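Long-range contacts in trehalose-6-phosphate phosphatase (Candida albicans, PDB 5DXF), which has the two-domain GT-B fold of glycosyltransferase family 20 in its N-terminal part, the portion covered by this model: residues Leu297-Thr303 and Asn510-Trp515; Val445-Lys449 and Glu500-Tyr504. All coordinates share one frame; numbering follows the deposited sequence.

Strand 290-296 belongs to the large sheet of the N-terminal half, and just beyond it Leu297-Thr303 carries the chain across to the C-terminal half. Contact 1 closes a loop of 206 residues when the chain returns at Asn510-Trp515, entering helix 512-526, which runs back to the first half. Contact 2, Val445-Lys449 with Glu500-Tyr504, is nested inside that loop and joins helices 439-447 and 493-509 within the C-terminal half. Helix 493-509 leads directly into the second segment of contact 1. The centres lie about 15 Å apart, and the contacts meet where Ile301 and Thr303 pack on Ile446.

Contact 1 of 2, residues Leu297-Thr303 and Asn510-Trp515; sequences LPIGIDT and NTVQNW
Trp515 NE1 donates to Leu297 O at 2.6 Å, with an N-H...O angle of 154°; the oxygen lies in the indole plane, while the nitrogen sits above the plane of the carbonyl. This bond fastens together the two connections between the halves of the GT-B fold: the outgoing loop after strand 290-296 and the start of helix 512-526, which returns to the N-terminal half. Further along, Val512 N, the first of the helix, donates to Ile301 O at 2.6 Å, so a carbonyl of the loop serves an amide at the helix start. Thr511 is the N-cap, its OG1 accepting from Asn514 N at 2.8 Å.

Asp302 and Gln513 close the far end. Gln513 NE2 reaches Asp302 OD1 at 3.0 Å, coming from above the carboxylate, and the two flat groups stand 85° apart. The same OD1 also accepts from Lys305 N, as Asp302 is itself an N-cap, for helix 303-311. One carboxylate oxygen thus both caps helix 303-311 and holds the start of helix 512-526. A water adds a further bridge, accepting from Ile301 N and donating to Asn510 O.

The apolar part centres on the Trp515 ring, placed against the loop with its CG anti to the backbone N (chi1 167°). Ile299 lies over one face, its CA 3.5 Å from the five-membered ring's centroid and CG1 over the centre of the indole, 3.6 Å above its plane, and Phe227 meets the indole edge-to-face. Over the opposite face comes a methyl, Leu297 CD2, 4.2 Å from that same centroid.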
loop_
_atom_site.group_PDB
_atom_site.type_symbol
_atom_site.label_atom_id
_atom_site.label_comp_id
_atom_site.label_asym_id
_atom_site.label_seq_id
_atom_site.Cartn_x
_atom_site.Cartn_y
_atom_site.Cartn_z
ATOM N N LEU A 297 -7.213 12.096 -0.258
ATOM C CA LEU A 297 -6.216 12.322 0.783
ATOM C C LEU A 297 -5.100 11.296 0.733
ATOM O O LEU A 297 -5.097 10.355 1.517
ATOM C CB LEU A 297 -6.874 12.314 2.159
ATOM C CG LEU A 297 -6.103 13.052 3.250
ATOM C CD1 LEU A 297 -5.983 14.523 2.924
ATOM C CD2 LEU A 297 -6.753 12.864 4.602
ATOM N N PRO A 298 -4.115 11.514 -0.241
ATOM C CA PRO A 298 -3.123 10.427 -0.312
ATOM C C PRO A 298 -2.350 10.234 0.984
ATOM O O PRO A 298 -1.937 11.195 1.604
ATOM C CB PRO A 298 -2.177 10.866 -1.430
ATOM C CG PRO A 298 -2.265 12.331 -1.454
ATOM C CD PRO A 298 -3.722 12.535 -1.332
ATOM N N ILE A 299 -2.158 8.983 1.376
ATOM C CA ILE A 299 -1.427 8.655 2.591
ATOM C C ILE A 299 0.060 8.940 2.486
ATOM O O ILE A 299 0.649 8.838 1.419
ATOM C CB ILE A 299 -1.627 7.194 3.006
ATOM C CG1 ILE A 299 -1.187 7.000 4.452
ATOM C CG2 ILE A 299 -0.860 6.266 2.087
ATOM C CD1 ILE A 299 -1.840 5.818 5.122
ATOM N N GLY A 300 0.656 9.308 3.612
ATOM C CA GLY A 300 2.079 9.582 3.667
ATOM C C GLY A 300 2.783 8.591 4.574
ATOM O O GLY A 300 2.131 7.814 5.272
ATOM N N ILE A 301 4.106 8.614 4.523
ATOM C CA ILE A 301 4.961 7.816 5.389
ATOM C C ILE A 301 5.314 8.509 6.699
ATOM O O ILE A 301 5.112 9.698 6.853
ATOM C CB ILE A 301 6.242 7.371 4.666
ATOM C CG1 ILE A 301 6.927 8.543 3.996
ATOM C CG2 ILE A 301 5.918 6.339 3.610
ATOM C CD1 ILE A 301 8.091 8.127 3.131
ATOM N N ASP A 302 5.848 7.750 7.642
ATOM C CA ASP A 302 6.363 8.324 8.866
ATOM C C ASP A 302 7.767 8.750 8.569
ATOM O O ASP A 302 8.703 7.993 8.722
ATOM C CB ASP A 302 6.397 7.282 9.960
ATOM C CG ASP A 302 6.822 7.845 11.270
ATOM O OD1 ASP A 302 7.540 8.857 11.269
ATOM O OD2 ASP A 302 6.424 7.285 12.301
ATOM N N THR A 303 7.895 9.983 8.116
ATOM C CA THR A 303 9.148 10.494 7.608
ATOM C C THR A 303 10.255 10.566 8.639
ATOM O O THR A 303 11.399 10.276 8.341
ATOM C CB THR A 303 8.944 11.882 7.010
ATOM O OG1 THR A 303 7.807 11.847 6.155
ATOM C CG2 THR A 303 10.126 12.268 6.196
ATOM N N ASN A 510 3.712 15.896 3.178
ATOM C CA ASN A 510 2.727 15.016 3.767
ATOM C C ASN A 510 3.389 13.928 4.595
ATOM O O ASN A 510 3.945 12.988 4.067
ATOM C CB ASN A 510 1.868 14.409 2.659
ATOM C CG ASN A 510 0.652 13.684 3.186
ATOM O OD1 ASN A 510 -0.032 14.157 4.078
ATOM N ND2 ASN A 510 0.374 12.526 2.617
ATOM N N THR A 511 3.290 14.044 5.906
ATOM C CA THR A 511 3.773 12.998 6.791
ATOM C C THR A 511 2.604 12.073 7.055
ATOM O O THR A 511 1.452 12.456 6.815
ATOM C CB THR A 511 4.306 13.568 8.114
ATOM O OG1 THR A 511 3.202 14.045 8.888
ATOM C CG2 THR A 511 5.265 14.725 7.852
ATOM N N VAL A 512 2.873 10.861 7.532
ATOM C CA VAL A 512 1.766 9.992 7.924
ATOM C C VAL A 512 0.968 10.761 9.009
ATOM O O VAL A 512 -0.228 10.969 8.854
ATOM C CB VAL A 512 2.234 8.576 8.413
ATOM C CG1 VAL A 512 2.983 8.647 9.752
ATOM C CG2 VAL A 512 1.036 7.606 8.484
ATOM N N GLN A 513 1.656 11.260 10.043
ATOM C CA GLN A 513 1.034 11.939 11.185
ATOM C C GLN A 513 0.071 13.053 10.760
ATOM O O GLN A 513 -1.083 13.114 11.217
ATOM C CB GLN A 513 2.116 12.496 12.126
ATOM C CG GLN A 513 3.046 11.429 12.714
ATOM C CD GLN A 513 4.234 11.118 11.813
ATOM O OE1 GLN A 513 4.303 11.580 10.673
ATOM N NE2 GLN A 513 5.181 10.343 12.329
ATOM N N ASN A 514 0.529 13.910 9.859
ATOM C CA ASN A 514 -0.297 15.010 9.403
ATOM C C ASN A 514 -1.462 14.507 8.557
ATOM O O ASN A 514 -2.522 15.126 8.538
ATOM C CB ASN A 514 0.534 16.034 8.614
ATOM C CG ASN A 514 -0.316 17.155 8.035
ATOM O OD1 ASN A 514 -0.602 17.175 6.839
ATOM N ND2 ASN A 514 -0.727 18.093 8.886
ATOM N N TRP A 515 -1.226 13.468 7.765
ATOM C CA TRP A 515 -2.284 12.888 6.957
ATOM C C TRP A 515 -3.326 12.296 7.868
ATOM O O TRP A 515 -4.513 12.495 7.687
ATOM C CB TRP A 515 -1.717 11.819 6.023
ATOM C CG TRP A 515 -2.738 10.930 5.369
ATOM C CD1 TRP A 515 -3.286 11.088 4.142
ATOM C CD2 TRP A 515 -3.309 9.737 5.905
ATOM N NE1 TRP A 515 -4.168 10.083 3.880
ATOM C CE2 TRP A 515 -4.198 9.236 4.950
ATOM C CE3 TRP A 515 -3.152 9.044 7.101
ATOM C CZ2 TRP A 515 -4.929 8.078 5.154
ATOM C CZ3 TRP A 515 -3.872 7.906 7.302
ATOM C CH2 TRP A 515 -4.749 7.426 6.337
HETATM O O HOH W 1 5.173 11.188 2.896
#

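Contact 2 of 2, residues Val445-Lys449 and Glu500-Tyr504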
loop_
_atom_site.group_PDB
_atom_site.type_symbol
_atom_site.label_atom_id
_atom_site.label_comp_id
_atom_site.label_asym_id
_atom_site.label_seq_id
_atom_site.Cartn_x
_atom_site.Cartn_y
_atom_site.Cartn_z
ATOM N N VAL A 445 13.021 8.419 -1.699
ATOM C CA VAL A 445 13.289 9.851 -1.767
ATOM C C VAL A 445 13.874 10.340 -0.444
ATOM O O VAL A 445 14.821 11.130 -0.438
ATOM C CB VAL A 445 12.020 10.662 -2.116
ATOM C CG1 VAL A 445 12.277 12.148 -1.965
ATOM C CG2 VAL A 445 11.564 10.354 -3.533
ATOM N N ILE A 446 13.325 9.862 0.673
ATOM C CA ILE A 446 13.908 10.192 1.975
ATOM C C ILE A 446 15.356 9.705 2.060
ATOM O O ILE A 446 16.252 10.436 2.496
ATOM C CB ILE A 446 13.120 9.576 3.151
ATOM C CG1 ILE A 446 11.731 10.198 3.270
ATOM C CG2 ILE A 446 13.882 9.760 4.455
ATOM C CD1 ILE A 446 10.963 9.685 4.459
ATOM N N CYS A 447 15.574 8.468 1.628
ATOM C CA CYS A 447 16.886 7.836 1.716
ATOM C C CYS A 447 17.917 8.473 0.794
ATOM O O CYS A 447 19.112 8.213 0.926
ATOM C CB CYS A 447 16.777 6.343 1.397
ATOM S SG CYS A 447 15.975 5.353 2.679
ATOM N N GLN A 448 17.460 9.299 -0.142
ATOM C CA GLN A 448 18.372 9.904 -1.105
ATOM C C GLN A 448 18.617 11.390 -0.887
ATOM O O GLN A 448 19.188 12.043 -1.754
ATOM C CB GLN A 448 17.849 9.696 -2.529
ATOM C CG GLN A 448 17.947 8.269 -3.005
ATOM C CD GLN A 448 19.367 7.747 -2.983
ATOM O OE1 GLN A 448 20.318 8.493 -3.209
ATOM N NE2 GLN A 448 19.518 6.458 -2.711
ATOM N N LYS A 449 18.203 11.933 0.253
ATOM C CA LYS A 449 18.320 13.375 0.469
ATOM C C LYS A 449 19.773 13.847 0.432
ATOM O O LYS A 449 20.057 14.946 -0.043
ATOM C CB LYS A 449 17.664 13.792 1.796
ATOM C CG LYS A 449 18.583 13.771 3.009
ATOM C CD LYS A 449 17.816 14.001 4.307
ATOM C CE LYS A 449 17.910 15.446 4.797
ATOM N NZ LYS A 449 17.378 15.608 6.188
ATOM N N GLU A 500 15.934 16.089 -6.364
ATOM C CA GLU A 500 15.831 15.454 -5.057
ATOM C C GLU A 500 15.353 16.443 -4.003
ATOM O O GLU A 500 14.640 16.055 -3.089
ATOM C CB GLU A 500 17.164 14.845 -4.630
ATOM C CG GLU A 500 17.083 13.364 -4.284
ATOM C CD GLU A 500 15.975 13.031 -3.306
ATOM O OE1 GLU A 500 16.029 13.493 -2.146
ATOM O OE2 GLU A 500 15.048 12.296 -3.701
ATOM N N SER A 501 15.746 17.710 -4.121
ATOM C CA SER A 501 15.259 18.726 -3.196
ATOM C C SER A 501 13.744 18.796 -3.305
ATOM O O SER A 501 13.025 18.529 -2.328
ATOM C CB SER A 501 15.877 20.096 -3.481
ATOM O OG SER A 501 15.437 21.049 -2.526
ATOM N N LYS A 502 13.280 19.122 -4.512
ATOM C CA LYS A 502 11.853 19.239 -4.814
ATOM C C LYS A 502 11.043 18.061 -4.281
ATOM O O LYS A 502 10.077 18.242 -3.527
ATOM C CB LYS A 502 11.645 19.369 -6.328
ATOM C CG LYS A 502 12.368 20.550 -6.959
ATOM C CD LYS A 502 12.219 20.566 -8.473
ATOM C CE LYS A 502 12.917 21.781 -9.069
ATOM N NZ LYS A 502 11.981 22.699 -9.778
ATOM N N LEU A 503 11.455 16.855 -4.664
ATOM C CA LEU A 503 10.763 15.640 -4.246
ATOM C C LEU A 503 10.825 15.424 -2.738
ATOM O O LEU A 503 9.869 14.938 -2.140
ATOM C CB LEU A 503 11.349 14.417 -4.949
ATOM C CG LEU A 503 11.273 14.399 -6.473
ATOM C CD1 LEU A 503 11.937 13.145 -7.014
ATOM C CD2 LEU A 503 9.829 14.488 -6.927
ATOM N N TYR A 504 11.947 15.785 -2.127
ATOM C CA TYR A 504 12.136 15.563 -0.698
ATOM C C TYR A 504 11.187 16.430 0.111
ATOM O O TYR A 504 10.444 15.916 0.947
ATOM C CB TYR A 504 13.583 15.827 -0.290
ATOM C CG TYR A 504 13.894 15.521 1.154
ATOM C CD1 TYR A 504 14.036 14.212 1.596
ATOM C CD2 TYR A 504 14.060 16.544 2.073
ATOM C CE1 TYR A 504 14.328 13.934 2.924
ATOM C CE2 TYR A 504 14.350 16.279 3.395
ATOM C CZ TYR A 504 14.484 14.976 3.817
ATOM O OH TYR A 504 14.772 14.730 5.138
#
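This is a buried helix-to-helix contact in the C-terminal half of the fold, where the last turn of helix 439-447 and the residues just after it lie against helix 493-509. Val445 supplies the apolar centre: its CG1 packs against the neighbouring helix, 3.9 Å from Leu503 CB and 4.2 Å from Tyr504 CB. The Tyr504 ring extends back beside Val445 and presents its edge to Ile446 CA. Lys449 CB lies over one face of this ring, toward its rim, 3.8 Å from the centroid, and CD and CE run on past CZ and OH, the chain bending at chi3 (-99°) to carry the ammonium round to the phenol. There NZ donates to Tyr504 OH at 2.9 Å. Glu307, on helix 303-311, holds both partners, OE1 in a salt bridge with Lys449 NZ and OE2 in a hydrogen bond with Tyr504 OH, so a third helix joins the polar cluster.

Glu500 bends at chi2 to run alongside Val445 in the opposite direction, and its carboxylate ends near backbone carbonyls, OE1 being 3.2 Å from Val445 O and 3.5 Å from Gln448 O. Both approaches are between acceptors and neither is a hydrogen bond; Asn452 also touches the Glu500 side chain. Helix 439-447 links the parallel strands 428-430 and 455-458, so the contact sets a later helix against the helix of a beta-alpha-beta crossover, the unit from which the Rossmann-like domains of GT-B proteins are built.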